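Inositol 2-dehydrogenase (Sinorhizobium meliloti, PDB 4HKT) catalyses the NAD(+)-dependent oxidation of myo-inositol to 2-keto-myo-inositol (scyllo-inosose), the first step of myo-inositol degradation. Local coordinates at residues B[3-8]-B[63-68]; B[7-12]-B[53-58]; B[28-33]-B[48-53]. One frame throughout, in Å; residues are numbered along the deposited sequence.

All three contacts lie in the NAD-binding Rossmann domain, on the same side of the chain's centre, with their centres 9 to 10 Å apart. Contacts 1 and 3 join neighbouring strands of its parallel sheet, 4-9 with 66-69 and 28-34 with 51-52, while contact 2 sets helix 55-60 against strand 4-9. Contacts 1 and 2 start from the same strand and share Gly-7 and Leu-8; contact 3 is nested inside the chain loops that both close and shares Arg-53 with contact 2. A probable backbone bond from Leu-8 N to Ala-32 O joins strands 4-9 and 28-34, so four strands and one helix are tied around the segment leading into the glycine-rich turn.

Contact 1: B[3-8]-B[63-68]; sequences TVRFGL and DIDAVV
The Phe-6 ring carries the CB of Ala-66 over one face, 4.1 Å above the plane and offset toward the rim, and meets Val-68 CG2 at its edge, 3.8 Å from CD1. That methyl is placed there by standing anti to the carbonyl carbon of Val-68, beside its backbone N. The Arg-5 guanidinium, in the conformer described, has the carbonyl O of Asp-63 near its plane at the edge: NE donates to this O at 3.0 Å, with the acceptor 16° out of the plane. Asp-65 OD2 takes the backbone N of Arg-5 at 2.6 Å through its anti lone pair, and Asp-65 N and Ala-66 N both donate to Arg-5 O. An alanine in place of Asp-65 would probably leave the Arg-5 N-H without this acceptor where the strands begin to pair. Beyond it the pairing is regular and parallel: Gly-7 N to Ala-66 O is 2.9 Å, and Val-68 N to Gly-7 O is equally short. In this Rossmann sheet, strand 28-34 flanks 4-9 on its other edge and strand 89-93 follows 66-69, while helices 281-297 and 13-24 pack against Phe-6.

Contact 2: B[7-12]-B[53-58]; sequences GLLGAG and RTIDAI
Leu-9 slides past Ile-58 in the opposite direction, and the two meet through their terminal methyls, with Leu-9 CD2 3.6 Å from Ile-58 CD1. The same CD2 also approaches Ile-55 CG1 at 4.2 Å, so one leucine branch serves two isoleucines placed three residues apart, on neighbouring turns of helix 55-60. Ile-58 has CG1 anti to its carbonyl carbon (chi1 -68°) and CG2 anti to the backbone N; this CG2 comes to 4.3 Å from Gly-7 CA. The absence of a side chain at Gly-7 permits that approach, because a CB built there would stand only 2.8 Å from Ile-58 CG2. The contact is thus apolar and uses one side of strand 4-9: the CB of Leu-8 points away from the helix. This is a helix packed on the first strand of the Rossmann fold, just ahead of the turn where Gly-10 and Gly-12 match the GxGxxG pattern, consistent with a dinucleotide-binding loop. At Gly-10, phi is 104°, and with these backbone angles a CB would be jammed against the preceding carbonyl O. Thr-54, at the N-cap position just before the helix, accepts the N-H of Ala-57 on OG1 at 3.0 Å. Phe-83 of helix 76-85 touches both Leu-9 and Ile-58, and Ile-58 also rests on Ala-32 of the adjacent strand.

Contact 3: B[28-33]-B[48-53]; sequences ARLVAV and YGCEVR. With NA (sodium ion), chain C.
Leu-30, Val-31 and Val-33 meet Cys-50 and its neighbours where strand 28-34 pairs with strand 51-52, the two strands of a beta-alpha-beta unit of the Rossmann fold connected by helix 38-48. The backbone bonds are those of parallel strands. Glu-51 N donates to Val-31 O at 2.9 Å, Val-33 N to Glu-51 O with an N-H...O angle of 168°, and Arg-53 N to Val-33 O. Strand 51-52 forms the outer edge of the sheet within this chain.

Apolar contacts centre on Cys-50. Its SG lies between the backbone N and the carbonyl carbon (chi1 69°), reaching Val-33 CG2 at 3.4 Å and Leu-30 CG at 3.9 Å. Cys-50 CB meanwhile comes near both Leu-30 O and Val-31 O. Farther back, Leu-30 CD2 approaches Tyr-48 CB, while Val-33 also packs on Ala-41 and Ile-44 of helix 38-48. Gly-49, with positive phi, is the first residue to leave helical geometry after that helix. Arg-53, its chain extended from CG to NE, adds van der Waals packing: Ala-32 CB lies over one face of the guanidinium, and Val-31 CG1 comes to 3.6 Å from NH2.

The charged contacts lie beside this packing. Within its own segment, Arg-53 NH2 makes a salt bridge to Glu-51 OE2 at 2.8 Å, NH2 meeting OE2 from above the carboxylate plane, while NE bonds weakly to OE1. Asp-63 is a second acidic partner of NH2, so two carboxylates probably balance the charge of the guanidinium and limit the rotation of its end.

The metal interaction is at the opposite end of segment 28-33: the sodium ion is bound by Ser-23 O, Asn-25 O and Ala-28 O, the last at 2.4 Å.

Contact 1: B[3-8]-B[63-68]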
ATOM      1  N   THR B   3     -20.275 -19.735  34.092  1.00 76.73           N
ATOM      2  CA  THR B   3     -18.943 -19.137  34.020  1.00 67.62           C
ATOM      3  C   THR B   3     -17.896 -20.247  34.078  1.00 61.90           C
ATOM      4  O   THR B   3     -17.907 -21.052  35.014  1.00 60.11           O
ATOM      5  CB  THR B   3     -18.722 -18.177  35.196  1.00 65.56           C
ATOM      6  OG1 THR B   3     -19.732 -17.165  35.160  1.00 65.23           O
ATOM      7  CG2 THR B   3     -17.331 -17.519  35.142  1.00 67.15           C
ATOM      8  N   VAL B   4     -16.996 -20.280  33.088  1.00 53.65           N
ATOM      9  CA  VAL B   4     -15.880 -21.249  33.070  1.00 44.57           C
ATOM     10  C   VAL B   4     -14.798 -20.793  34.035  1.00 42.12           C
ATOM     11  O   VAL B   4     -14.273 -19.669  33.927  1.00 41.11           O
ATOM     12  CB  VAL B   4     -15.291 -21.407  31.658  1.00 43.45           C
ATOM     13  CG1 VAL B   4     -14.141 -22.401  31.646  1.00 42.23           C
ATOM     14  CG2 VAL B   4     -16.364 -21.875  30.692  1.00 46.06           C
ATOM     15  N   ARG B   5     -14.476 -21.663  34.993  1.00 39.73           N
ATOM     16  CA  ARG B   5     -13.450 -21.352  35.984  0.50 38.84           C
ATOM     17  C   ARG B   5     -12.114 -21.955  35.539  1.00 37.97           C
ATOM     18  O   ARG B   5     -11.994 -23.171  35.354  1.00 31.58           O
ATOM     19  CB  ARG B   5     -13.857 -21.856  37.377  0.50 40.16           C
ATOM     20  CG  ARG B   5     -15.050 -21.113  37.973  0.50 41.04           C
ATOM     21  CD  ARG B   5     -15.442 -21.597  39.372  0.50 40.44           C
ATOM     22  NE  ARG B   5     -14.562 -21.068  40.411  0.50 41.76           N
ATOM     23  CZ  ARG B   5     -14.889 -20.094  41.258  0.50 43.42           C
ATOM     24  NH1 ARG B   5     -16.091 -19.542  41.212  0.50 43.72           N
ATOM     25  NH2 ARG B   5     -14.015 -19.683  42.166  0.50 42.55           N
ATOM     26  N   PHE B   6     -11.119 -21.083  35.377  1.00 35.63           N
ATOM     27  CA  PHE B   6      -9.815 -21.437  34.824  1.00 36.16           C
ATOM     28  C   PHE B   6      -8.715 -21.480  35.882  1.00 34.74           C
ATOM     29  O   PHE B   6      -8.603 -20.591  36.732  1.00 35.25           O
ATOM     30  CB  PHE B   6      -9.396 -20.392  33.772  1.00 36.62           C
ATOM     31  CG  PHE B   6     -10.081 -20.540  32.444  1.00 36.57           C
ATOM     32  CD1 PHE B   6      -9.428 -21.136  31.368  1.00 36.59           C
ATOM     33  CD2 PHE B   6     -11.373 -20.077  32.260  1.00 37.25           C
ATOM     34  CE1 PHE B   6     -10.063 -21.275  30.147  1.00 35.28           C
ATOM     35  CE2 PHE B   6     -12.017 -20.209  31.043  1.00 35.85           C
ATOM     36  CZ  PHE B   6     -11.357 -20.800  29.976  1.00 37.35           C
ATOM     37  N   GLY B   7      -7.882 -22.502  35.793  1.00 31.81           N
ATOM     38  CA  GLY B   7      -6.602 -22.511  36.463  1.00 31.68           C
ATOM     39  C   GLY B   7      -5.558 -22.292  35.395  1.00 32.36           C
ATOM     40  O   GLY B   7      -5.644 -22.910  34.334  1.00 32.19           O
ATOM     41  N   LEU B   8      -4.592 -21.420  35.672  1.00 31.91           N
ATOM     42  CA  LEU B   8      -3.460 -21.165  34.788  1.00 34.16           C
ATOM     43  C   LEU B   8      -2.228 -21.815  35.388  1.00 34.62           C
ATOM     44  O   LEU B   8      -1.931 -21.611  36.565  1.00 34.12           O
ATOM     45  CB  LEU B   8      -3.218 -19.654  34.635  1.00 34.16           C
ATOM     46  CG  LEU B   8      -1.959 -19.190  33.893  1.00 35.13           C
ATOM     47  CD1 LEU B   8      -1.877 -19.807  32.512  1.00 35.32           C
ATOM     48  CD2 LEU B   8      -1.913 -17.671  33.779  1.00 37.30           C
ATOM     49  N   ASP B  63     -13.528 -26.336  42.191  1.00 41.51           N
ATOM     50  CA  ASP B  63     -13.827 -25.028  41.620  1.00 41.22           C
ATOM     51  C   ASP B  63     -12.937 -24.648  40.406  1.00 41.18           C
ATOM     52  O   ASP B  63     -12.689 -23.461  40.156  1.00 39.62           O
ATOM     53  CB  ASP B  63     -13.728 -23.967  42.706  1.00 41.28           C
ATOM     54  CG  ASP B  63     -12.321 -23.698  43.123  1.00 45.24           C
ATOM     55  OD1 ASP B  63     -11.465 -24.619  43.032  1.00 46.01           O
ATOM     56  OD2 ASP B  63     -12.066 -22.551  43.556  1.00 46.17           O
ATOM     57  N   ILE B  64     -12.453 -25.653  39.670  1.00 39.16           N
ATOM     58  CA  ILE B  64     -11.748 -25.434  38.414  1.00 35.49           C
ATOM     59  C   ILE B  64     -12.426 -26.293  37.332  1.00 31.33           C
ATOM     60  O   ILE B  64     -12.592 -27.497  37.510  1.00 33.52           O
ATOM     61  CB  ILE B  64     -10.259 -25.791  38.537  1.00 35.43           C
ATOM     62  CG1 ILE B  64      -9.558 -24.918  39.576  1.00 35.59           C
ATOM     63  CG2 ILE B  64      -9.565 -25.658  37.193  1.00 35.68           C
ATOM     64  CD1 ILE B  64      -9.451 -23.443  39.238  1.00 36.23           C
ATOM     65  N   ASP B  65     -12.841 -25.655  36.240  1.00 29.74           N
ATOM     66  CA  ASP B  65     -13.458 -26.331  35.094  1.00 30.79           C
ATOM     67  C   ASP B  65     -12.430 -26.659  33.981  1.00 28.15           C
ATOM     68  O   ASP B  65     -12.594 -27.602  33.228  1.00 29.03           O
ATOM     69  CB  ASP B  65     -14.546 -25.433  34.493  1.00 34.06           C
ATOM     70  CG  ASP B  65     -15.617 -25.000  35.533  1.00 39.15           C
ATOM     71  OD1 ASP B  65     -16.200 -25.889  36.189  1.00 41.97           O
ATOM     72  OD2 ASP B  65     -15.886 -23.782  35.659  1.00 38.48           O
ATOM     73  N   ALA B  66     -11.393 -25.847  33.882  1.00 27.26           N
ATOM     74  CA  ALA B  66     -10.543 -25.848  32.729  1.00 28.56           C
ATOM     75  C   ALA B  66      -9.181 -25.357  33.159  1.00 26.91           C
ATOM     76  O   ALA B  66      -9.094 -24.504  34.058  1.00 26.53           O
ATOM     77  CB  ALA B  66     -11.121 -24.930  31.668  1.00 29.73           C
ATOM     78  N   VAL B  67      -8.135 -25.886  32.509  1.00 26.51           N
ATOM     79  CA  VAL B  67      -6.768 -25.423  32.717  1.00 28.15           C
ATOM     80  C   VAL B  67      -6.123 -24.930  31.438  1.00 28.06           C
ATOM     81  O   VAL B  67      -6.425 -25.416  30.352  1.00 28.93           O
ATOM     82  CB  VAL B  67      -5.824 -26.497  33.333  1.00 28.67           C
ATOM     83  CG1 VAL B  67      -6.225 -26.758  34.763  1.00 32.64           C
ATOM     84  CG2 VAL B  67      -5.828 -27.791  32.541  1.00 26.66           C
ATOM     85  N   VAL B  68      -5.236 -23.955  31.610  1.00 28.25           N
ATOM     86  CA  VAL B  68      -4.389 -23.443  30.555  1.00 27.59           C
ATOM     87  C   VAL B  68      -2.973 -23.816  30.960  1.00 25.19           C
ATOM     88  O   VAL B  68      -2.486 -23.384  32.010  1.00 25.20           O
ATOM     89  CB  VAL B  68      -4.542 -21.920  30.424  1.00 28.35           C
ATOM     90  CG1 VAL B  68      -3.494 -21.356  29.494  1.00 29.59           C
ATOM     91  CG2 VAL B  68      -5.947 -21.576  29.922  1.00 29.15           C
TER

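Contact 2: B[7-12]-B[53-58]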
ATOM      1  N   GLY B   7      -7.882 -22.502  35.793  1.00 31.81           N
ATOM      2  CA  GLY B   7      -6.602 -22.511  36.463  1.00 31.68           C
ATOM      3  C   GLY B   7      -5.558 -22.292  35.395  1.00 32.36           C
ATOM      4  O   GLY B   7      -5.644 -22.910  34.334  1.00 32.19           O
ATOM      5  N   LEU B   8      -4.592 -21.420  35.672  1.00 31.91           N
ATOM      6  CA  LEU B   8      -3.460 -21.165  34.788  1.00 34.16           C
ATOM      7  C   LEU B   8      -2.228 -21.815  35.388  1.00 34.62           C
ATOM      8  O   LEU B   8      -1.931 -21.611  36.565  1.00 34.12           O
ATOM      9  CB  LEU B   8      -3.218 -19.654  34.635  1.00 34.16           C
ATOM     10  CG  LEU B   8      -1.959 -19.190  33.893  1.00 35.13           C
ATOM     11  CD1 LEU B   8      -1.877 -19.807  32.512  1.00 35.32           C
ATOM     12  CD2 LEU B   8      -1.913 -17.671  33.779  1.00 37.30           C
ATOM     13  N   LEU B   9      -1.513 -22.592  34.574  1.00 32.72           N
ATOM     14  CA  LEU B   9      -0.274 -23.228  34.981  1.00 30.37           C
ATOM     15  C   LEU B   9       0.836 -22.647  34.156  1.00 32.38           C
ATOM     16  O   LEU B   9       0.874 -22.826  32.929  1.00 31.28           O
ATOM     17  CB  LEU B   9      -0.320 -24.737  34.765  1.00 30.76           C
ATOM     18  CG  LEU B   9      -1.595 -25.449  35.196  1.00 29.38           C
ATOM     19  CD1 LEU B   9      -1.411 -26.943  35.016  1.00 28.47           C
ATOM     20  CD2 LEU B   9      -1.954 -25.137  36.633  1.00 31.21           C
ATOM     21  N   GLY B  10       1.737 -21.943  34.830  1.00 32.55           N
ATOM     22  CA  GLY B  10       2.835 -21.245  34.179  1.00 36.38           C
ATOM     23  C   GLY B  10       2.568 -19.749  34.110  1.00 36.88           C
ATOM     24  O   GLY B  10       1.523 -19.314  33.613  1.00 39.36           O
ATOM     25  N   ALA B  11       3.534 -18.958  34.578  1.00 42.11           N
ATOM     26  CA  ALA B  11       3.369 -17.505  34.695  1.00 41.85           C
ATOM     27  C   ALA B  11       4.415 -16.695  33.920  1.00 42.09           C
ATOM     28  O   ALA B  11       4.622 -15.521  34.212  1.00 43.81           O
ATOM     29  CB  ALA B  11       3.379 -17.109  36.173  1.00 44.25           C
ATOM     30  N   GLY B  12       5.065 -17.304  32.931  1.00 40.00           N
ATOM     31  CA  GLY B  12       5.999 -16.581  32.060  1.00 41.15           C
ATOM     32  C   GLY B  12       5.283 -15.715  31.038  1.00 40.46           C
ATOM     33  O   GLY B  12       4.108 -15.389  31.210  1.00 40.30           O
ATOM     34  N   ARG B  53      -2.144 -21.092  43.722  1.00 42.89           N
ATOM     35  CA  ARG B  53      -2.214 -22.484  44.198  1.00 40.40           C
ATOM     36  C   ARG B  53      -1.082 -23.329  43.624  1.00 40.06           C
ATOM     37  O   ARG B  53      -0.309 -22.871  42.777  1.00 42.92           O
ATOM     38  CB  ARG B  53      -3.555 -23.136  43.856  1.00 38.56           C
ATOM     39  CG  ARG B  53      -4.768 -22.435  44.428  1.00 37.51           C
ATOM     40  CD  ARG B  53      -6.051 -23.169  44.102  1.00 35.37           C
ATOM     41  NE  ARG B  53      -7.227 -22.330  44.359  1.00 38.84           N
ATOM     42  CZ  ARG B  53      -8.487 -22.664  44.077  1.00 38.96           C
ATOM     43  NH1 ARG B  53      -8.781 -23.827  43.509  1.00 39.38           N
ATOM     44  NH2 ARG B  53      -9.475 -21.821  44.363  1.00 41.99           N
ATOM     45  N   THR B  54      -0.973 -24.556  44.110  1.00 36.77           N
ATOM     46  CA  THR B  54      -0.052 -25.513  43.527  1.00 39.83           C
ATOM     47  C   THR B  54      -0.788 -26.196  42.376  1.00 34.42           C
ATOM     48  O   THR B  54      -2.004 -26.041  42.235  1.00 33.12           O
ATOM     49  CB  THR B  54       0.393 -26.578  44.539  1.00 40.09           C
ATOM     50  OG1 THR B  54      -0.731 -27.377  44.917  1.00 39.59           O
ATOM     51  CG2 THR B  54       1.009 -25.919  45.788  1.00 42.78           C
ATOM     52  N   ILE B  55      -0.043 -26.953  41.577  1.00 35.15           N
ATOM     53  CA  ILE B  55      -0.621 -27.744  40.483  1.00 34.54           C
ATOM     54  C   ILE B  55      -1.479 -28.873  41.050  1.00 34.00           C
ATOM     55  O   ILE B  55      -2.619 -29.078  40.612  1.00 34.59           O
ATOM     56  CB  ILE B  55       0.472 -28.276  39.536  1.00 35.57           C
ATOM     57  CG1 ILE B  55       1.109 -27.078  38.801  1.00 38.30           C
ATOM     58  CG2 ILE B  55      -0.115 -29.308  38.566  1.00 35.17           C
ATOM     59  CD1 ILE B  55       2.395 -27.368  38.060  1.00 38.58           C
ATOM     60  N   ASP B  56      -0.961 -29.581  42.052  1.00 34.49           N
ATOM     61  CA  ASP B  56      -1.746 -30.606  42.761  1.00 35.80           C
ATOM     62  C   ASP B  56      -3.113 -30.058  43.226  1.00 34.81           C
ATOM     63  O   ASP B  56      -4.131 -30.741  43.161  1.00 34.11           O
ATOM     64  CB  ASP B  56      -0.977 -31.152  43.991  1.00 38.57           C
ATOM     65  CG  ASP B  56       0.149 -32.146  43.619  1.00 44.30           C
ATOM     66  OD1 ASP B  56       0.281 -32.539  42.432  1.00 45.80           O
ATOM     67  OD2 ASP B  56       0.911 -32.547  44.532  1.00 42.96           O
ATOM     68  N   ALA B  57      -3.122 -28.831  43.704  1.00 32.46           N
ATOM     69  CA  ALA B  57      -4.339 -28.239  44.245  1.00 36.61           C
ATOM     70  C   ALA B  57      -5.308 -27.950  43.101  1.00 32.90           C
ATOM     71  O   ALA B  57      -6.487 -28.283  43.160  1.00 34.17           O
ATOM     72  CB  ALA B  57      -4.014 -26.962  45.009  1.00 34.97           C
ATOM     73  N   ILE B  58      -4.789 -27.351  42.042  1.00 32.42           N
ATOM     74  CA  ILE B  58      -5.609 -27.094  40.854  1.00 30.37           C
ATOM     75  C   ILE B  58      -6.154 -28.403  40.289  1.00 29.69           C
ATOM     76  O   ILE B  58      -7.337 -28.490  39.983  1.00 32.24           O
ATOM     77  CB  ILE B  58      -4.848 -26.235  39.818  1.00 33.02           C
ATOM     78  CG1 ILE B  58      -4.637 -24.826  40.376  1.00 34.42           C
ATOM     79  CG2 ILE B  58      -5.613 -26.157  38.500  1.00 34.43           C
ATOM     80  CD1 ILE B  58      -3.495 -24.048  39.734  1.00 35.55           C
TER

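Contact 3: B[28-33]-B[48-53]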
ATOM      1  N   ALA B  28     -15.652 -16.167  31.359  1.00 44.49           N
ATOM      2  CA  ALA B  28     -14.582 -16.891  32.047  1.00 46.71           C
ATOM      3  C   ALA B  28     -14.064 -16.123  33.225  1.00 45.31           C
ATOM      4  O   ALA B  28     -14.061 -14.893  33.200  1.00 48.54           O
ATOM      5  CB  ALA B  28     -13.433 -17.143  31.085  1.00 49.01           C
ATOM      6  N   ARG B  29     -13.593 -16.847  34.238  1.00 43.93           N
ATOM      7  CA  ARG B  29     -12.936 -16.238  35.392  1.00 44.53           C
ATOM      8  C   ARG B  29     -11.620 -16.939  35.671  1.00 40.52           C
ATOM      9  O   ARG B  29     -11.562 -18.164  35.721  1.00 43.09           O
ATOM     10  CB  ARG B  29     -13.823 -16.330  36.656  1.00 51.37           C
ATOM     11  CG  ARG B  29     -13.224 -15.652  37.902  1.00 58.02           C
ATOM     12  CD  ARG B  29     -13.973 -15.949  39.208  1.00 63.50           C
ATOM     13  NE  ARG B  29     -15.419 -15.729  39.084  1.00 70.24           N
ATOM     14  CZ  ARG B  29     -16.346 -16.683  38.949  1.00 70.74           C
ATOM     15  NH1 ARG B  29     -16.017 -17.969  38.944  1.00 67.60           N
ATOM     16  NH2 ARG B  29     -17.627 -16.342  38.827  1.00 70.38           N
ATOM     17  N   LEU B  30     -10.578 -16.158  35.899  1.00 38.02           N
ATOM     18  CA  LEU B  30      -9.313 -16.695  36.345  1.00 39.41           C
ATOM     19  C   LEU B  30      -9.345 -16.837  37.870  1.00 41.96           C
ATOM     20  O   LEU B  30      -9.428 -15.847  38.599  1.00 40.72           O
ATOM     21  CB  LEU B  30      -8.165 -15.790  35.913  1.00 38.33           C
ATOM     22  CG  LEU B  30      -6.778 -16.305  36.274  1.00 39.47           C
ATOM     23  CD1 LEU B  30      -6.506 -17.644  35.599  1.00 41.10           C
ATOM     24  CD2 LEU B  30      -5.734 -15.296  35.853  1.00 39.85           C
ATOM     25  N   VAL B  31      -9.275 -18.081  38.327  1.00 42.87           N
ATOM     26  CA  VAL B  31      -9.429 -18.455  39.737  1.00 41.52           C
ATOM     27  C   VAL B  31      -8.074 -18.694  40.390  1.00 43.07           C
ATOM     28  O   VAL B  31      -7.840 -18.233  41.507  1.00 47.27           O
ATOM     29  CB  VAL B  31     -10.283 -19.745  39.854  1.00 40.22           C
ATOM     30  CG1 VAL B  31     -10.333 -20.262  41.285  1.00 40.18           C
ATOM     31  CG2 VAL B  31     -11.682 -19.496  39.317  1.00 39.17           C
ATOM     32  N   ALA B  32      -7.182 -19.413  39.702  1.00 39.14           N
ATOM     33  CA  ALA B  32      -5.915 -19.822  40.294  1.00 39.20           C
ATOM     34  C   ALA B  32      -4.758 -19.790  39.311  1.00 39.87           C
ATOM     35  O   ALA B  32      -4.930 -20.108  38.138  1.00 37.64           O
ATOM     36  CB  ALA B  32      -6.044 -21.207  40.897  1.00 39.66           C
ATOM     37  N   VAL B  33      -3.599 -19.359  39.793  1.00 39.67           N
ATOM     38  CA  VAL B  33      -2.353 -19.448  39.047  1.00 42.01           C
ATOM     39  C   VAL B  33      -1.368 -20.329  39.798  1.00 41.09           C
ATOM     40  O   VAL B  33      -1.341 -20.318  41.026  1.00 37.96           O
ATOM     41  CB  VAL B  33      -1.682 -18.080  38.885  1.00 45.13           C
ATOM     42  CG1 VAL B  33      -0.395 -18.202  38.059  1.00 45.18           C
ATOM     43  CG2 VAL B  33      -2.643 -17.113  38.234  1.00 50.96           C
ATOM     44  N   TYR B  48      -4.484  -9.719  38.815  1.00 60.77           N
ATOM     45  CA  TYR B  48      -5.841 -10.164  38.434  1.00 58.66           C
ATOM     46  C   TYR B  48      -6.730 -10.540  39.620  1.00 57.04           C
ATOM     47  O   TYR B  48      -7.902 -10.845  39.433  1.00 60.20           O
ATOM     48  CB  TYR B  48      -5.765 -11.338  37.437  1.00 56.18           C
ATOM     49  CG  TYR B  48      -5.164 -10.952  36.098  1.00 53.81           C
ATOM     50  CD1 TYR B  48      -5.952 -10.403  35.085  1.00 52.85           C
ATOM     51  CD2 TYR B  48      -3.806 -11.117  35.856  1.00 53.43           C
ATOM     52  CE1 TYR B  48      -5.402 -10.036  33.873  1.00 52.30           C
ATOM     53  CE2 TYR B  48      -3.245 -10.757  34.648  1.00 55.76           C
ATOM     54  CZ  TYR B  48      -4.042 -10.219  33.662  1.00 54.68           C
ATOM     55  OH  TYR B  48      -3.462  -9.870  32.473  1.00 52.31           O
ATOM     56  N   GLY B  49      -6.177 -10.535  40.830  1.00 56.07           N
ATOM     57  CA  GLY B  49      -6.954 -10.842  42.024  1.00 56.35           C
ATOM     58  C   GLY B  49      -7.431 -12.280  42.150  1.00 57.77           C
ATOM     59  O   GLY B  49      -8.477 -12.539  42.754  1.00 56.55           O
ATOM     60  N   CYS B  50      -6.667 -13.217  41.585  1.00 57.42           N
ATOM     61  CA  CYS B  50      -6.940 -14.651  41.740  1.00 56.20           C
ATOM     62  C   CYS B  50      -5.902 -15.231  42.699  1.00 56.44           C
ATOM     63  O   CYS B  50      -4.980 -14.522  43.101  1.00 57.86           O
ATOM     64  CB  CYS B  50      -6.871 -15.356  40.387  1.00 53.04           C
ATOM     65  SG  CYS B  50      -5.199 -15.417  39.727  1.00 48.99           S
ATOM     66  N   GLU B  51      -6.040 -16.512  43.046  1.00 53.11           N
ATOM     67  CA  GLU B  51      -5.222 -17.137  44.092  1.00 51.00           C
ATOM     68  C   GLU B  51      -3.961 -17.771  43.517  1.00 50.06           C
ATOM     69  O   GLU B  51      -3.938 -18.203  42.369  1.00 48.98           O
ATOM     70  CB  GLU B  51      -6.018 -18.231  44.803  1.00 51.20           C
ATOM     71  CG  GLU B  51      -7.438 -17.847  45.207  1.00 53.38           C
ATOM     72  CD  GLU B  51      -8.234 -19.033  45.719  1.00 53.84           C
ATOM     73  OE1 GLU B  51      -7.672 -19.835  46.492  1.00 53.22           O
ATOM     74  OE2 GLU B  51      -9.413 -19.189  45.332  1.00 54.46           O
ATOM     75  N   VAL B  52      -2.915 -17.855  44.321  1.00 48.20           N
ATOM     76  CA  VAL B  52      -1.772 -18.696  43.966  1.00 47.27           C
ATOM     77  C   VAL B  52      -1.975 -20.073  44.565  1.00 46.82           C
ATOM     78  O   VAL B  52      -1.990 -20.206  45.776  1.00 46.73           O
ATOM     79  CB  VAL B  52      -0.452 -18.099  44.477  1.00 48.15           C
ATOM     80  CG1 VAL B  52       0.720 -19.048  44.225  1.00 47.29           C
ATOM     81  CG2 VAL B  52      -0.215 -16.750  43.812  1.00 49.48           C
ATOM     82  N   ARG B  53      -2.144 -21.092  43.722  1.00 42.89           N
ATOM     83  CA  ARG B  53      -2.214 -22.484  44.198  1.00 40.40           C
ATOM     84  C   ARG B  53      -1.082 -23.329  43.624  1.00 40.06           C
ATOM     85  O   ARG B  53      -0.309 -22.871  42.777  1.00 42.92           O
ATOM     86  CB  ARG B  53      -3.555 -23.136  43.856  1.00 38.56           C
ATOM     87  CG  ARG B  53      -4.768 -22.435  44.428  1.00 37.51           C
ATOM     88  CD  ARG B  53      -6.051 -23.169  44.102  1.00 35.37           C
ATOM     89  NE  ARG B  53      -7.227 -22.330  44.359  1.00 38.84           N
ATOM     90  CZ  ARG B  53      -8.487 -22.664  44.077  1.00 38.96           C
ATOM     91  NH1 ARG B  53      -8.781 -23.827  43.509  1.00 39.38           N
ATOM     92  NH2 ARG B  53      -9.475 -21.821  44.363  1.00 41.99           N
TER
HETATM   93 NA    NA C 410     -13.124 -12.774  32.646  1.00 64.35          NA